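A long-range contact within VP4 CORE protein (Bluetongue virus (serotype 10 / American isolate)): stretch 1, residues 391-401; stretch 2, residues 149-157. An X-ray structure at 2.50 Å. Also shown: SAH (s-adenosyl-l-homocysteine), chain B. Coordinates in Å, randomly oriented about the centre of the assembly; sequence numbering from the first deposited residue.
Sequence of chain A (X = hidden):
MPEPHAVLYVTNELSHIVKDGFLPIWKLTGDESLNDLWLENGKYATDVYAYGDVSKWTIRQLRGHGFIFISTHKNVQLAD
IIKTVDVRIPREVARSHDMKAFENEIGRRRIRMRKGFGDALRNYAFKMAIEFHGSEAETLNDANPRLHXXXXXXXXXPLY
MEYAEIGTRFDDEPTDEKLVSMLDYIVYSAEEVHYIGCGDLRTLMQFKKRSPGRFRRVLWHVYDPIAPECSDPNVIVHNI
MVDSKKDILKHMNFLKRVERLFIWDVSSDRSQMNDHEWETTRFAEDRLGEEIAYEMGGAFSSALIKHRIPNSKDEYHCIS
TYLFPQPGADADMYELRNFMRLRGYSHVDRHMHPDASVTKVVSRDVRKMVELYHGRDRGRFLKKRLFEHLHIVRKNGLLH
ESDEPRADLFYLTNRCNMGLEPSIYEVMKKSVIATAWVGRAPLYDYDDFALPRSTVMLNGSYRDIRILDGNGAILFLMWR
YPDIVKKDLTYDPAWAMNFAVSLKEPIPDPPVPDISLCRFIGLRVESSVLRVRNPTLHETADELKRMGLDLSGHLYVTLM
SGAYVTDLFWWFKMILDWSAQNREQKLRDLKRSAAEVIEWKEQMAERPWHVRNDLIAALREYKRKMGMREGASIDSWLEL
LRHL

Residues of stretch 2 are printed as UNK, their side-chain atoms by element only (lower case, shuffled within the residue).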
# COMPACT_ATOMS: atom_id res chain seq x y z
N HIS A 391 4.02 14.20 8.18
CA HIS A 391 5.03 13.17 8.34
C HIS A 391 5.55 12.53 7.06
O HIS A 391 6.34 11.59 7.12
CB HIS A 391 4.50 12.07 9.30
CG HIS A 391 4.08 12.60 10.64
ND1 HIS A 391 4.96 13.25 11.48
CD2 HIS A 391 2.89 12.56 11.28
CE1 HIS A 391 4.32 13.61 12.58
NE2 HIS A 391 3.07 13.20 12.49
N ILE A 392 5.11 13.02 5.90
CA ILE A 392 5.59 12.52 4.60
C ILE A 392 6.29 13.66 3.87
O ILE A 392 5.78 14.78 3.80
CB ILE A 392 4.43 12.01 3.71
CG1 ILE A 392 3.88 10.68 4.23
CG2 ILE A 392 4.86 11.87 2.25
CD1 ILE A 392 2.49 10.32 3.71
N VAL A 393 7.47 13.38 3.34
CA VAL A 393 8.14 14.35 2.50
C VAL A 393 7.43 14.41 1.15
O VAL A 393 7.29 13.40 0.46
CB VAL A 393 9.64 14.05 2.31
CG1 VAL A 393 10.33 15.24 1.63
CG2 VAL A 393 10.30 13.76 3.65
N ARG A 394 6.97 15.61 0.81
CA ARG A 394 6.26 15.87 -0.45
C ARG A 394 7.30 15.88 -1.58
O ARG A 394 8.17 16.73 -1.60
CB ARG A 394 5.47 17.19 -0.34
CG ARG A 394 4.50 17.42 -1.48
CD ARG A 394 3.40 18.38 -1.16
NE ARG A 394 2.40 18.38 -2.23
CZ ARG A 394 1.33 17.60 -2.28
NH1 ARG A 394 1.08 16.73 -1.30
NH2 ARG A 394 0.50 17.68 -3.31
N LYS A 395 7.20 14.89 -2.47
CA LYS A 395 8.13 14.69 -3.59
C LYS A 395 7.45 13.88 -4.69
O LYS A 395 6.77 12.90 -4.40
CB LYS A 395 9.36 13.89 -3.12
CG LYS A 395 10.70 14.39 -3.62
CD LYS A 395 11.30 15.36 -2.61
CE LYS A 395 12.78 15.62 -2.87
NZ LYS A 395 13.42 16.25 -1.68
N ASN A 396 7.64 14.28 -5.94
CA ASN A 396 7.11 13.53 -7.08
C ASN A 396 8.05 12.38 -7.46
O ASN A 396 9.16 12.61 -7.96
CB ASN A 396 6.84 14.44 -8.28
CG ASN A 396 6.06 13.73 -9.41
OD1 ASN A 396 6.17 12.51 -9.60
ND2 ASN A 396 5.29 14.51 -10.17
N GLY A 397 7.56 11.16 -7.27
CA GLY A 397 8.33 9.95 -7.49
C GLY A 397 9.04 9.90 -8.82
O GLY A 397 10.20 9.48 -8.89
N LEU A 398 8.34 10.34 -9.87
CA LEU A 398 8.87 10.29 -11.24
C LEU A 398 10.03 11.25 -11.42
O LEU A 398 10.90 11.02 -12.26
CB LEU A 398 7.79 10.62 -12.26
CG LEU A 398 6.48 9.83 -12.22
CD1 LEU A 398 5.38 10.60 -12.94
CD2 LEU A 398 6.66 8.44 -12.80
N LEU A 399 10.06 12.32 -10.62
CA LEU A 399 11.08 13.36 -10.79
C LEU A 399 12.19 13.28 -9.76
O LEU A 399 13.18 14.01 -9.85
CB LEU A 399 10.42 14.75 -10.75
CG LEU A 399 9.31 15.04 -11.76
CD1 LEU A 399 8.45 16.21 -11.28
CD2 LEU A 399 9.89 15.30 -13.14
N HIS A 400 12.04 12.39 -8.79
CA HIS A 400 13.01 12.26 -7.72
C HIS A 400 14.14 11.31 -8.13
O HIS A 400 13.89 10.16 -8.49
CB HIS A 400 12.31 11.78 -6.45
CG HIS A 400 13.23 11.63 -5.27
ND1 HIS A 400 13.78 10.42 -4.91
CD2 HIS A 400 13.68 12.54 -4.37
CE1 HIS A 400 14.54 10.59 -3.85
NE2 HIS A 400 14.49 11.87 -3.50
N GLU A 401 15.37 11.81 -8.09
CA GLU A 401 16.55 10.97 -8.28
C GLU A 401 17.08 10.55 -6.91
O GLU A 401 17.37 11.40 -6.07
CB GLU A 401 17.62 11.67 -9.11
CG GLU A 401 18.67 10.72 -9.71
CD GLU A 401 19.42 11.30 -10.90
OE1 GLU A 401 18.79 11.96 -11.75
OE2 GLU A 401 20.65 11.08 -10.99
N UNK A 149 12.62 6.20 4.51
CA UNK A 149 12.31 7.55 4.08
C UNK A 149 11.02 7.47 3.25
O UNK A 149 10.98 6.82 2.21
c UNK A 149 14.86 9.11 5.10
c UNK A 149 16.07 8.85 5.99
c UNK A 149 14.83 8.16 3.91
c UNK A 149 13.45 8.13 3.23
n UNK A 149 15.86 9.36 7.38
N UNK A 150 9.97 8.12 3.75
CA UNK A 150 8.63 8.00 3.18
C UNK A 150 8.22 9.26 2.43
O UNK A 150 8.04 10.33 3.03
c UNK A 150 6.19 7.55 3.67
c UNK A 150 8.35 5.16 4.33
c UNK A 150 7.58 7.67 4.27
c UNK A 150 7.98 6.44 5.11
N UNK A 151 8.07 9.12 1.11
CA UNK A 151 7.67 10.20 0.22
C UNK A 151 6.33 9.95 -0.43
O UNK A 151 5.84 8.81 -0.51
c UNK A 151 11.95 11.85 0.41
c UNK A 151 11.03 9.46 -0.61
c UNK A 151 12.36 9.60 -0.23
c UNK A 151 12.81 10.79 0.28
c UNK A 151 10.60 11.73 0.03
c UNK A 151 10.12 10.52 -0.48
c UNK A 151 8.68 10.37 -0.91
o UNK A 151 14.10 10.95 0.66
N UNK A 152 5.75 11.03 -0.94
CA UNK A 152 4.44 11.00 -1.59
C UNK A 152 3.95 12.39 -1.92
O UNK A 152 4.67 13.38 -1.76
N UNK A 153 2.72 12.45 -2.41
CA UNK A 153 2.01 13.71 -2.62
C UNK A 153 0.57 13.53 -2.13
O UNK A 153 -0.37 13.44 -2.92
c UNK A 153 3.47 14.12 -4.65
s UNK A 153 3.62 15.02 -6.18
c UNK A 153 3.99 16.67 -5.56
c UNK A 153 2.07 14.13 -4.09
N UNK A 154 0.40 13.42 -0.81
CA UNK A 154 -0.92 13.16 -0.25
C UNK A 154 -1.80 14.39 -0.30
O UNK A 154 -1.28 15.50 -0.39
c UNK A 154 -0.62 12.76 1.20
c UNK A 154 1.43 13.52 0.24
c UNK A 154 0.66 13.43 1.51
N UNK A 155 -3.12 14.17 -0.25
CA UNK A 155 -4.13 15.23 -0.37
C UNK A 155 -3.98 16.16 0.81
O UNK A 155 -4.15 15.75 1.95
c UNK A 155 -5.54 14.62 -0.42
o UNK A 155 -8.36 13.92 -0.75
o UNK A 155 -8.79 15.89 -1.61
c UNK A 155 -6.46 15.24 -1.50
c UNK A 155 -7.98 15.00 -1.27
N UNK A 156 -3.64 17.41 0.53
CA UNK A 156 -3.35 18.40 1.57
C UNK A 156 -4.60 18.78 2.38
O UNK A 156 -5.64 19.08 1.80
c UNK A 156 -1.29 19.32 0.43
c UNK A 156 -2.62 20.78 1.95
c UNK A 156 -0.55 20.50 -0.18
c UNK A 156 -2.69 19.66 0.95
N UNK A 157 -4.50 18.74 3.73
CA UNK A 157 -5.62 19.11 4.62
C UNK A 157 -5.89 20.60 4.60
O UNK A 157 -5.07 21.36 4.07
c UNK A 157 -3.60 18.80 5.89
c UNK A 157 -3.31 18.32 4.50
c UNK A 157 -5.10 18.74 6.02
N SAH B . 2.01 3.62 -2.16
CA SAH B . 0.93 3.34 -1.16
CB SAH B . -0.38 4.09 -1.40
CG SAH B . -0.76 4.54 -2.80
SD SAH B . -2.17 5.68 -2.74
C SAH B . 0.69 1.85 -0.97
O SAH B . 1.63 1.06 -0.91
OXT SAH B . -0.46 1.41 -0.84
C5' SAH B . -1.46 6.63 -4.11
C4' SAH B . -0.81 7.93 -3.66
O4' SAH B . 0.28 8.26 -4.50
C3' SAH B . -1.77 9.11 -3.69
O3' SAH B . -1.54 9.86 -2.51
C2' SAH B . -1.33 9.93 -4.89
O2' SAH B . -1.50 11.31 -4.72
C1' SAH B . 0.17 9.60 -4.96
N9 SAH B . 0.75 9.79 -6.31
C8 SAH B . 0.15 9.54 -7.52
N7 SAH B . 1.03 9.86 -8.51
C5 SAH B . 2.17 10.32 -7.95
C6 SAH B . 3.38 10.77 -8.48
N6 SAH B . 3.56 10.80 -9.80
N1 SAH B . 4.40 11.18 -7.64
C2 SAH B . 4.22 11.13 -6.26
N3 SAH B . 3.02 10.68 -5.73
C4 SAH B . 2.01 10.28 -6.56

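Position 149 carries four carbons in a row ending in a nitrogen. CB points sideways to stretch 1, and the side chain touches nothing there. This is Lys 149.

Position 150 has four carbons, forked at the first, with one arm two carbons long. A carbon of this side chain lies 3.9 Å from CG1 of Ile 392, an apolar contact. The backbone O of position 150 accepts a hydrogen bond from N of Val 393 at 3.1 Å. This is Ile 150.

Position 151 has one carbon leading to a ring of six carbons that bears one oxygen. A ring carbon lies 3.4 Å from CB of Val 393. The ring of His 400 sits obliquely to this ring, with centroids 5.0 Å apart and planes at 39°. Only tyrosine fits, so this is Tyr 151.

Position 152 has no side-chain atoms. Its N lies 3.4 Å from CG2 of Ile 392, and an ideal CB would stand only 3.6 Å from that same methyl. Its N donates to O of Val 393 at 3.2 Å, and its O accepts from N of Lys 395 at 3.0 Å. It is Gly 152.

Position 153 has two carbons, a sulfur and a final carbon, unbranched. Its second carbon lies 3.5 Å from O of Lys 395, and its sulfur 3.9 Å from CB of Asn 396. This is Met 153.

Position 154 has three carbons that close a ring onto the backbone nitrogen. A ring carbon is 4.2 Å from CD1 of Ile 392. Its O accepts a hydrogen bond from NH1 of Arg 394 at 2.8 Å. This is Pro 154.

Position 155 has three carbons, the third carrying two oxygens. It points away and makes no contact with stretch 1. This is Glu 155.

Position 156 has four carbons, forked at the first, with one arm of two carbons. One carbon covers a face of the Arg 394 guanidinium, 3.9 Å from NH1; CA of Met 153 lies over the opposite face. This is Ile 156.

Position 157 again has three carbons closing a ring onto the backbone nitrogen. It is out of reach of stretch 1. This is Pro 157.

The contact is a short parallel pairing of strands. Val 393 bonds on both sides of Tyr 151, to Ile 150 and Gly 152; Gly 152 bonds on both sides of Arg 394, to Val 393 and Lys 395. This alternation is the parallel pattern. Beyond the strand, Arg 394 reaches the Pro 154 carbonyl. Both stretches also hold SAH: O of Met 153 accepts from its O2' at 3.0 Å, and OD1 of Asn 396 from its N6 at 3.1 Å.

Stretch 2 (149-157) KIYGMPEIP
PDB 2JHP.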